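Indole-3-acetic acid-amido synthetase GH3.15 (PDB 6E1Q) conjugates glutamine, and possibly cysteine, to the auxin precursor indole-3-butyric acid, and glutamine to the herbicide 4-(2,4-dichlorophenoxy)butanoate, using ATP to activate the acyl acid. Local coordinates at residues 138-143 / 180-185; 143-148 / 185-190. All blocks are in the same frame, centred on the assembly; numbering follows the deposited sequence. Where two conformers were deposited one is given.

Both contacts lie in the GH3 N-terminal domain and follow the same two runs of chain, whose segments come in the order 138-143, 143-148, 180-185 and 185-190. In contact 1 the runs pair as the parallel strands 140-143 and 181-183; in contact 2 they have left the strands and stay together as loops leading to strand 151-152 and helix 194-207. The centres are about 13 Å apart. Ile-143 and Pro-185 belong to both, and Ser-184 OG, 3.2 Å from Tyr-145 O, probably hydrogen-bonds across the junction. Both contacts touch the same (2,4-dichlorophenoxy)acetic acid: the first run supplies Ser-141, Ile-143 and Tyr-145 to the ligand pocket, while the second packs against it.

Contact 1: residues 138-143 / 180-185; sequences EGKSLI and SLQVSP. With CFA ((2,4-dichlorophenoxy)acetic acid), chain C.
The flat carboxamide of Gln-182 meets Lys-140, whose NZ stands obliquely above the amide plane, on the oxygen side, 3.9 Å from Gln-182 OE1; at most a weak charge-dipole attraction is likely. NZ also forms a long, weak ion pair with Glu-208. OE1 is buried with no hydrogen-bond partner in the model. Gln-182 CG, anti to the backbone N (chi1 -169°), lies 3.6 Å from Leu-142 CD1, so the methylene part of a polar residue serves as apolar cover. On the other face of the strand pair, the phenyl ring of (2,4-dichlorophenoxy)acetic acid is approached by Ile-143 CG2, 3.5 Å from ring atom C5'. Ile-143 CD1 reaches carboxylate O1 at 3.4 Å and also packs on Leu-181 CD2, so the branched side chain serves both ligand and partner strand.

The strands run parallel, joined by Gln-182 N to Ser-141 O (2.8 Å), Ile-143 N to Gln-182 O (3.0 Å) and a weak bond from Ser-141 N to Ser-180 O. Ser-141 is small enough to sit beside the ligand carboxylate, and its OG bonds to Arg-214 and a water.

This is the parallel edge of the sheet in the N-terminal domain, of the ANL clan of adenylating enzymes; Ser-141 and Ile-143 of its inner strand line the ligand pocket. Strand 140-143 lies between 181-183 and 212-217, whose Val-212 and Leu-215 touch Leu-142. Helix 162-172 covers Leu-181 and Val-183.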
loop_
_atom_site.group_PDB
_atom_site.type_symbol
_atom_site.label_atom_id
_atom_site.label_comp_id
_atom_site.label_asym_id
_atom_site.label_seq_id
_atom_site.Cartn_x
_atom_site.Cartn_y
_atom_site.Cartn_z
ATOM N N GLU A 138 -21.027 11.681 8.435
ATOM C CA GLU A 138 -22.339 11.901 7.834
ATOM C C GLU A 138 -22.651 10.967 6.668
ATOM O O GLU A 138 -23.748 11.064 6.105
ATOM C CB GLU A 138 -22.453 13.347 7.331
ATOM C CG GLU A 138 -22.582 14.445 8.389
ATOM C CD GLU A 138 -23.006 13.936 9.753
ATOM O OE1 GLU A 138 -22.156 13.918 10.672
ATOM O OE2 GLU A 138 -24.191 13.571 9.912
ATOM N N GLY A 139 -21.734 10.094 6.268
ATOM C CA GLY A 139 -21.958 9.293 5.082
ATOM C C GLY A 139 -21.119 8.038 5.063
ATOM O O GLY A 139 -20.417 7.724 6.025
ATOM N N LYS A 140 -21.189 7.322 3.941
ATOM C CA LYS A 140 -20.504 6.037 3.839
ATOM C C LYS A 140 -19.122 6.170 3.189
ATOM O O LYS A 140 -18.824 7.126 2.467
ATOM C CB LYS A 140 -21.334 5.031 3.041
ATOM C CG LYS A 140 -22.468 4.391 3.820
ATOM C CD LYS A 140 -23.627 4.120 2.896
ATOM C CE LYS A 140 -24.596 3.116 3.484
ATOM N NZ LYS A 140 -25.316 2.434 2.377
ATOM N N SER A 141 -18.282 5.171 3.456
ATOM C CA SER A 141 -16.968 5.035 2.839
ATOM C C SER A 141 -17.098 4.074 1.667
ATOM O O SER A 141 -17.383 2.888 1.855
ATOM C CB SER A 141 -15.933 4.529 3.846
ATOM O OG SER A 141 -15.669 5.495 4.842
ATOM N N LEU A 142 -16.903 4.585 0.460
ATOM C CA LEU A 142 -16.888 3.754 -0.738
ATOM C C LEU A 142 -15.473 3.226 -0.919
ATOM O O LEU A 142 -14.540 4.006 -1.131
ATOM C CB LEU A 142 -17.339 4.558 -1.952
ATOM C CG LEU A 142 -17.324 3.882 -3.322
ATOM C CD1 LEU A 142 -18.278 2.670 -3.349
ATOM C CD2 LEU A 142 -17.716 4.908 -4.379
ATOM N N ILE A 143 -15.308 1.910 -0.806
ATOM C CA ILE A 143 -13.995 1.283 -0.762
ATOM C C ILE A 143 -13.840 0.458 -2.025
ATOM O O ILE A 143 -14.615 -0.471 -2.271
ATOM C CB ILE A 143 -13.815 0.429 0.505
ATOM C CG1 ILE A 143 -13.652 1.334 1.732
ATOM C CG2 ILE A 143 -12.602 -0.469 0.389
ATOM C CD1 ILE A 143 -13.890 0.622 3.038
ATOM N N SER A 180 -22.751 1.643 6.986
ATOM C CA SER A 180 -21.655 2.611 7.166
ATOM C C SER A 180 -20.488 2.468 6.155
ATOM O O SER A 180 -19.747 3.429 5.907
ATOM C CB SER A 180 -21.095 2.523 8.590
ATOM O OG SER A 180 -19.905 3.295 8.729
ATOM N N LEU A 181 -20.312 1.277 5.589
ATOM C CA LEU A 181 -19.352 1.064 4.518
ATOM C C LEU A 181 -20.086 0.721 3.233
ATOM O O LEU A 181 -21.041 -0.063 3.241
ATOM C CB LEU A 181 -18.372 -0.066 4.846
ATOM C CG LEU A 181 -17.452 0.059 6.060
ATOM C CD1 LEU A 181 -16.585 -1.192 6.169
ATOM C CD2 LEU A 181 -16.595 1.319 5.981
ATOM N N GLN A 182 -19.644 1.317 2.131
ATOM C CA GLN A 182 -20.069 0.899 0.798
ATOM C C GLN A 182 -18.929 0.079 0.214
ATOM O O GLN A 182 -17.929 0.624 -0.267
ATOM C CB GLN A 182 -20.418 2.083 -0.096
ATOM C CG GLN A 182 -21.107 1.657 -1.367
ATOM C CD GLN A 182 -22.399 0.939 -1.079
ATOM O OE1 GLN A 182 -23.432 1.572 -0.868
ATOM N NE2 GLN A 182 -22.351 -0.392 -1.053
ATOM N N VAL A 183 -19.072 -1.233 0.266
ATOM C CA VAL A 183 -18.012 -2.120 -0.171
ATOM C C VAL A 183 -18.597 -3.082 -1.194
ATOM O O VAL A 183 -19.760 -3.492 -1.090
ATOM C CB VAL A 183 -17.367 -2.865 1.022
ATOM C CG1 VAL A 183 -18.325 -3.868 1.657
ATOM C CG2 VAL A 183 -16.058 -3.489 0.615
ATOM N N SER A 184 -17.796 -3.405 -2.204
ATOM C CA SER A 184 -18.259 -4.257 -3.282
ATOM C C SER A 184 -18.707 -5.614 -2.740
ATOM O O SER A 184 -18.195 -6.089 -1.720
ATOM C CB SER A 184 -17.151 -4.439 -4.317
ATOM O OG SER A 184 -16.350 -5.567 -4.028
ATOM N N PRO A 185 -19.672 -6.259 -3.401
ATOM C CA PRO A 185 -20.010 -7.640 -3.023
ATOM C C PRO A 185 -18.812 -8.577 -3.088
ATOM O O PRO A 185 -18.825 -9.632 -2.438
ATOM C CB PRO A 185 -21.091 -8.027 -4.045
ATOM C CG PRO A 185 -20.836 -7.118 -5.231
ATOM C CD PRO A 185 -20.373 -5.823 -4.623
HETATM C C1 CFA C . -11.210 3.540 4.144
HETATM C C2 CFA C . -10.108 3.085 5.097
HETATM C "C1'" CFA C . -8.848 1.781 3.545
HETATM C "C2'" CFA C . -7.695 1.547 2.808
HETATM C "C3'" CFA C . -7.642 0.470 1.957
HETATM C "C4'" CFA C . -8.726 -0.361 1.840
HETATM C "C5'" CFA C . -9.874 -0.150 2.565
HETATM CL CL3 CFA C . -6.253 2.593 2.910
HETATM C "C6'" CFA C . -9.929 0.923 3.421
HETATM O O1 CFA C . -12.418 3.362 4.446
HETATM O O2 CFA C . -10.903 4.067 3.050
HETATM O "O1'" CFA C . -8.905 2.878 4.411
HETATM CL CL4 CFA C . -8.625 -1.730 0.734
HETATM O O HOH W 1 -17.577 5.968 6.571
#

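Contact 2: residues 143-148 / 185-190; sequences IFYFVT and PHAITT. With CFA ((2,4-dichlorophenoxy)acetic acid), chain C.
Tyr-145 meets Ala-187 along one side of its ring, with CD2 4.2 Å from Ala-187 CB and Ala-187 O at the ring edge, near its plane. At the CG-CD1 end of the ring, CD1 lies 3.5 Å from chlorine CL4 of the bound (2,4-dichlorophenoxy)acetic acid, an oblique approach. CG anti to the backbone N (chi1 -175°) sets the ring where it touches the ligand at one end and Ala-187 along another side, and the small methyl of alanine permits the backbone to come this close.

The next shell is set by His-186 O. It accepts a nearly straight bond from Val-147 N (2.9 Å, 164° at the hydrogen), and Phe-146 CA adds a C-H...O contact to the same oxygen. Val-147 CG1, placed between its own backbone N and carbonyl carbon (chi1 50°), packs 3.3 Å from His-186 O, covering the bond with hydrocarbon. Further along, Thr-190 crosses Val-147 at about a right angle and rests its methyl CG2 3.2 Å from Thr-148 O; its OG1 is buried without a partner in the model.

Farther out, His-186 ND1 donates in its ring plane to Thr-189 O, at 3.2 Å and from above the carbonyl plane, which ties the His-186 ring to the loop's own backbone. Tyr-145 OH is hydrogen-bonded to Thr-161 OG1, while Thr-164 of helix 162-172 bonds Ala-187 O.

Chemically, the chlorine meets ring carbons of Tyr-145 obliquely, a contact that is probably largely dispersive, consistent with a pocket for the apolar aryl part of the acyl acid, whereas the tyrosine hydroxyl is engaged by protein.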
loop_
_atom_site.group_PDB
_atom_site.type_symbol
_atom_site.label_atom_id
_atom_site.label_comp_id
_atom_site.label_asym_id
_atom_site.label_seq_id
_atom_site.Cartn_x
_atom_site.Cartn_y
_atom_site.Cartn_z
ATOM N N ILE A 143 -15.308 1.910 -0.806
ATOM C CA ILE A 143 -13.995 1.283 -0.762
ATOM C C ILE A 143 -13.840 0.458 -2.025
ATOM O O ILE A 143 -14.615 -0.471 -2.271
ATOM C CB ILE A 143 -13.815 0.429 0.505
ATOM C CG1 ILE A 143 -13.652 1.334 1.732
ATOM C CG2 ILE A 143 -12.602 -0.469 0.389
ATOM C CD1 ILE A 143 -13.890 0.622 3.038
ATOM N N PHE A 144 -12.849 0.812 -2.833
ATOM C CA PHE A 144 -12.576 0.110 -4.074
ATOM C C PHE A 144 -11.618 -1.021 -3.744
ATOM O O PHE A 144 -10.425 -0.813 -3.550
ATOM C CB PHE A 144 -12.017 1.062 -5.122
ATOM C CG PHE A 144 -12.975 2.157 -5.493
ATOM C CD1 PHE A 144 -14.153 1.860 -6.149
ATOM C CD2 PHE A 144 -12.710 3.470 -5.165
ATOM C CE1 PHE A 144 -15.045 2.853 -6.494
ATOM C CE2 PHE A 144 -13.596 4.472 -5.503
ATOM C CZ PHE A 144 -14.770 4.155 -6.177
ATOM N N TYR A 145 -12.153 -2.226 -3.684
ATOM C CA TYR A 145 -11.368 -3.382 -3.297
ATOM C C TYR A 145 -12.142 -4.594 -3.745
ATOM O O TYR A 145 -13.338 -4.688 -3.462
ATOM C CB TYR A 145 -11.160 -3.451 -1.778
ATOM C CG TYR A 145 -10.242 -4.596 -1.391
ATOM C CD1 TYR A 145 -8.868 -4.437 -1.441
ATOM C CD2 TYR A 145 -10.747 -5.840 -1.011
ATOM C CE1 TYR A 145 -8.018 -5.461 -1.102
ATOM C CE2 TYR A 145 -9.888 -6.890 -0.679
ATOM C CZ TYR A 145 -8.523 -6.686 -0.734
ATOM O OH TYR A 145 -7.623 -7.681 -0.414
ATOM N N PHE A 146 -11.477 -5.523 -4.417
ATOM C CA PHE A 146 -12.132 -6.805 -4.605
ATOM C C PHE A 146 -11.079 -7.897 -4.733
ATOM O O PHE A 146 -9.919 -7.634 -5.044
ATOM C CB PHE A 146 -13.109 -6.789 -5.793
ATOM C CG PHE A 146 -12.560 -6.173 -7.050
ATOM C CD1 PHE A 146 -11.696 -6.885 -7.870
ATOM C CD2 PHE A 146 -12.952 -4.898 -7.437
ATOM C CE1 PHE A 146 -11.214 -6.330 -9.046
ATOM C CE2 PHE A 146 -12.466 -4.335 -8.614
ATOM C CZ PHE A 146 -11.597 -5.052 -9.416
ATOM N N VAL A 147 -11.497 -9.124 -4.437
ATOM C CA VAL A 147 -10.616 -10.284 -4.425
ATOM C C VAL A 147 -11.057 -11.255 -5.514
ATOM O O VAL A 147 -12.258 -11.470 -5.716
ATOM C CB VAL A 147 -10.600 -10.959 -3.038
ATOM C CG1 VAL A 147 -12.008 -11.207 -2.552
ATOM C CG2 VAL A 147 -9.857 -12.268 -3.105
ATOM N N THR A 148 -10.083 -11.835 -6.216
ATOM C CA THR A 148 -10.349 -12.684 -7.370
ATOM C C THR A 148 -10.153 -14.167 -7.093
ATOM O O THR A 148 -10.576 -14.989 -7.915
ATOM C CB THR A 148 -9.458 -12.275 -8.552
ATOM O OG1 THR A 148 -8.088 -12.578 -8.255
ATOM C CG2 THR A 148 -9.600 -10.789 -8.813
ATOM N N PRO A 185 -19.672 -6.259 -3.401
ATOM C CA PRO A 185 -20.010 -7.640 -3.023
ATOM C C PRO A 185 -18.812 -8.577 -3.088
ATOM O O PRO A 185 -18.825 -9.632 -2.438
ATOM C CB PRO A 185 -21.091 -8.027 -4.045
ATOM C CG PRO A 185 -20.836 -7.118 -5.231
ATOM C CD PRO A 185 -20.373 -5.823 -4.623
ATOM N N HIS A 186 -17.763 -8.200 -3.826
ATOM C CA HIS A 186 -16.600 -9.042 -4.048
ATOM C C HIS A 186 -15.388 -8.620 -3.227
ATOM O O HIS A 186 -14.266 -9.023 -3.547
ATOM C CB HIS A 186 -16.248 -9.061 -5.530
ATOM C CG HIS A 186 -17.358 -9.550 -6.396
ATOM N ND1 HIS A 186 -17.857 -10.830 -6.303
ATOM C CD2 HIS A 186 -18.080 -8.932 -7.359
ATOM C CE1 HIS A 186 -18.832 -10.983 -7.179
ATOM N NE2 HIS A 186 -18.987 -9.847 -7.835
ATOM N N ALA A 187 -15.586 -7.825 -2.175
ATOM C CA ALA A 187 -14.507 -7.618 -1.215
ATOM C C ALA A 187 -14.281 -8.854 -0.353
ATOM O O ALA A 187 -13.159 -9.089 0.109
ATOM C CB ALA A 187 -14.804 -6.414 -0.332
ATOM N N ILE A 188 -15.325 -9.647 -0.124
ATOM C CA ILE A 188 -15.232 -10.883 0.644
ATOM C C ILE A 188 -15.447 -12.110 -0.244
ATOM O O ILE A 188 -14.624 -13.028 -0.256
ATOM C CB ILE A 188 -16.219 -10.872 1.834
ATOM C CG1 ILE A 188 -15.958 -9.658 2.737
ATOM C CG2 ILE A 188 -16.116 -12.173 2.639
ATOM C CD1 ILE A 188 -17.121 -9.308 3.663
ATOM N N THR A 189 -16.542 -12.134 -1.006
ATOM C CA THR A 189 -16.822 -13.255 -1.896
ATOM C C THR A 189 -16.030 -13.106 -3.189
ATOM O O THR A 189 -16.129 -12.087 -3.881
ATOM C CB THR A 189 -18.319 -13.361 -2.206
ATOM O OG1 THR A 189 -19.058 -13.471 -0.985
ATOM C CG2 THR A 189 -18.602 -14.597 -3.073
ATOM N N THR A 190 -15.259 -14.135 -3.514
ATOM C CA THR A 190 -14.386 -14.135 -4.677
ATOM C C THR A 190 -15.168 -13.982 -5.991
ATOM O O THR A 190 -16.317 -14.420 -6.119
ATOM C CB THR A 190 -13.555 -15.427 -4.649
ATOM O OG1 THR A 190 -12.509 -15.301 -3.672
ATOM C CG2 THR A 190 -12.981 -15.798 -6.004
HETATM C C1 CFA C . -11.210 3.540 4.144
HETATM C C2 CFA C . -10.108 3.085 5.097
HETATM C "C1'" CFA C . -8.848 1.781 3.545
HETATM C "C2'" CFA C . -7.695 1.547 2.808
HETATM C "C3'" CFA C . -7.642 0.470 1.957
HETATM C "C4'" CFA C . -8.726 -0.361 1.840
HETATM C "C5'" CFA C . -9.874 -0.150 2.565
HETATM CL CL3 CFA C . -6.253 2.593 2.910
HETATM C "C6'" CFA C . -9.929 0.923 3.421
HETATM O O1 CFA C . -12.418 3.362 4.446
HETATM O O2 CFA C . -10.903 4.067 3.050
HETATM O "O1'" CFA C . -8.905 2.878 4.411
HETATM CL CL4 CFA C . -8.625 -1.730 0.734
#